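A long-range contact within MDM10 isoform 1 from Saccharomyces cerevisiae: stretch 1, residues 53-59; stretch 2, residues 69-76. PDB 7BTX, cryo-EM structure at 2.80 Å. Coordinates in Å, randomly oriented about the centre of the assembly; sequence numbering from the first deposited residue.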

# COMPACT_ATOMS: atom_id res chain seq x y z
N PRO D 53 17.06 -12.81 28.06
CA PRO D 53 18.25 -12.04 28.45
C PRO D 53 19.15 -11.59 27.31
O PRO D 53 19.84 -10.58 27.43
N ASN D 54 19.16 -12.33 26.20
CA ASN D 54 20.06 -12.04 25.09
C ASN D 54 19.31 -11.64 23.82
O ASN D 54 19.83 -11.82 22.72
N THR D 55 18.10 -11.11 23.95
CA THR D 55 17.25 -10.87 22.79
C THR D 55 16.46 -9.59 23.01
O THR D 55 15.93 -9.37 24.10
N PHE D 56 16.40 -8.74 21.98
CA PHE D 56 15.72 -7.46 22.03
C PHE D 56 14.69 -7.40 20.91
O PHE D 56 14.93 -7.89 19.81
N ASN D 57 13.56 -6.77 21.20
CA ASN D 57 12.52 -6.52 20.22
C ASN D 57 12.35 -5.03 20.00
O ASN D 57 12.34 -4.25 20.95
N SER D 58 12.21 -4.66 18.74
CA SER D 58 11.92 -3.30 18.33
C SER D 58 10.65 -3.30 17.49
O SER D 58 10.26 -4.32 16.93
N LEU D 59 9.99 -2.15 17.44
CA LEU D 59 8.82 -1.96 16.60
C LEU D 59 8.69 -0.48 16.29
O LEU D 59 8.79 0.34 17.20
N GLY D 69 9.39 -3.98 12.47
CA GLY D 69 9.92 -4.53 13.69
C GLY D 69 11.23 -5.24 13.43
O GLY D 69 11.66 -5.38 12.28
N SER D 70 11.85 -5.68 14.51
CA SER D 70 13.14 -6.34 14.43
C SER D 70 13.35 -7.20 15.66
O SER D 70 12.89 -6.87 16.75
N LEU D 71 14.06 -8.31 15.47
CA LEU D 71 14.47 -9.19 16.56
C LEU D 71 15.99 -9.22 16.58
O LEU D 71 16.61 -9.72 15.64
N SER D 72 16.57 -8.71 17.65
CA SER D 72 18.02 -8.66 17.79
C SER D 72 18.48 -9.76 18.72
O SER D 72 17.77 -10.14 19.65
N TYR D 73 19.66 -10.29 18.46
CA TYR D 73 20.35 -11.18 19.38
C TYR D 73 21.66 -10.50 19.73
O TYR D 73 22.31 -9.93 18.85
N LEU D 74 22.05 -10.53 21.00
CA LEU D 74 23.28 -9.90 21.43
C LEU D 74 23.84 -10.64 22.63
O LEU D 74 23.26 -10.61 23.72
N TYR D 75 24.98 -11.30 22.44
CA TYR D 75 25.70 -11.97 23.50
C TYR D 75 27.14 -11.47 23.47
O TYR D 75 27.71 -11.30 22.39
N SER D 76 27.71 -11.22 24.64
CA SER D 76 29.09 -10.75 24.73
C SER D 76 29.76 -11.23 26.01
O SER D 76 29.12 -11.37 27.05

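The two stretches are neighbouring antiparallel strands, so no side chain points straight from one into the other; side chains alternate between the two faces of the sheet and meet their cross-strand neighbours side by side. The backbone sets this register: Phe 56 and Ser 72 exchange two hydrogen bonds (Phe 56 N to Ser 72 O, 3.0 Å; Ser 72 N to Phe 56 O, 2.8 Å), as do Ser 58 and Ser 70, while Leu 74 N donates to Asn 54 O at 3.1 Å.

Phe 56 lies on the face it shares with Ser 58, Ser 70 and Ser 72. Its chi1 of -51° (m) and chi2 of -93° carry the ring past Ser 72 to Leu 74, where Phe 56 CE2 comes within 3.6 Å of Leu 74 CB. Both Leu 74 CB and Ser 72 CB meet the ring at its edge. The small Ser 72 (m) fits beside the phenylalanine, with CB 4.1 Å from Phe 56 CB, and its hydroxyl is hydrogen-bonded elsewhere in the structure. Farther along, two compact serines pair closely: Ser 70, in its p rotamer, places OG 3.3 Å from Ser 58 CB, while Ser 58, in t, holds its own OG farther off, with Ser 58 OG and Ser 70 OG 4.2 Å apart.

The other face carries Thr 55, Asn 57, Leu 71 and Tyr 73. The CA-to-CB bond of Leu 71 points to this face, but with chi1 t and chi2 p the end of the side chain comes nearer the first strand, placing CD1 3.6 Å from Thr 55 CG2 and 3.3 Å from Asn 57 OD1. Thr 55 (m) thus offers its methyl to the leucine, while its OG1 lies 4.1 Å from Tyr 73 CD1, at the ring edge. Asn 57 has an off-rotamer chi1 of -91°; its OD1 finds a hydrogen-bond partner elsewhere. The end of Tyr 73 (t) comes nearer the first stretch, its CE1 3.8 Å from CB of Asn 54 (m), the loop residue just before the strand, so part of this exposed residue's ring lies against the residue that leads into it.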

# COMPACT_ATOMS: atom_id res chain seq x y z
CB PRO D 53 18.98 -13.01 29.37
CG PRO D 53 17.89 -13.67 30.08
CD PRO D 53 16.76 -13.81 29.10
CB ASN D 54 20.96 -13.24 24.81
CG ASN D 54 21.95 -13.48 25.92
OD1 ASN D 54 22.55 -12.55 26.44
ND2 ASN D 54 22.12 -14.74 26.29
CB THR D 55 16.32 -12.06 22.55
OG1 THR D 55 17.10 -13.22 22.23
CG2 THR D 55 15.40 -11.82 21.41
CB PHE D 56 16.69 -6.28 21.88
CG PHE D 56 17.87 -6.33 22.79
CD1 PHE D 56 17.83 -5.69 24.02
CD2 PHE D 56 19.03 -7.00 22.43
CE1 PHE D 56 18.92 -5.74 24.87
CE2 PHE D 56 20.10 -7.06 23.27
CZ PHE D 56 20.05 -6.43 24.49
CB ASN D 57 11.20 -7.13 20.66
CG ASN D 57 11.01 -8.52 20.15
OD1 ASN D 57 11.13 -8.77 18.96
ND2 ASN D 57 10.77 -9.45 21.05
CB SER D 58 13.07 -2.70 17.53
OG SER D 58 12.76 -1.40 17.07
CB LEU D 59 7.55 -2.46 17.28
CG LEU D 59 6.20 -2.41 16.57
CD1 LEU D 59 5.47 -3.58 17.00
CD2 LEU D 59 5.37 -1.20 16.95
CB SER D 70 14.28 -5.32 14.30
OG SER D 70 14.67 -4.84 15.57
CB LEU D 71 13.93 -10.61 16.38
CG LEU D 71 14.08 -11.63 17.50
CD1 LEU D 71 13.15 -11.31 18.60
CD2 LEU D 71 13.78 -13.00 16.96
CB SER D 72 18.47 -7.31 18.33
OG SER D 72 18.10 -6.26 17.45
CB TYR D 73 20.60 -12.55 18.75
CG TYR D 73 21.40 -13.48 19.64
CD1 TYR D 73 20.80 -14.13 20.70
CD2 TYR D 73 22.75 -13.71 19.41
CE1 TYR D 73 21.51 -14.96 21.51
CE2 TYR D 73 23.47 -14.54 20.23
CZ TYR D 73 22.85 -15.16 21.28
OH TYR D 73 23.55 -16.00 22.10
CB LEU D 74 23.06 -8.42 21.76
CG LEU D 74 24.19 -7.69 22.49
CD1 LEU D 74 25.38 -7.51 21.59
CD2 LEU D 74 23.71 -6.36 22.98
CB TYR D 75 25.66 -13.49 23.32
CG TYR D 75 26.65 -14.23 24.18
CD1 TYR D 75 26.52 -14.25 25.56
CD2 TYR D 75 27.73 -14.88 23.61
CE1 TYR D 75 27.43 -14.92 26.35
CE2 TYR D 75 28.65 -15.54 24.39
CZ TYR D 75 28.49 -15.56 25.76
OH TYR D 75 29.41 -16.22 26.54
CB SER D 76 29.14 -9.24 24.67
OG SER D 76 28.78 -8.69 25.92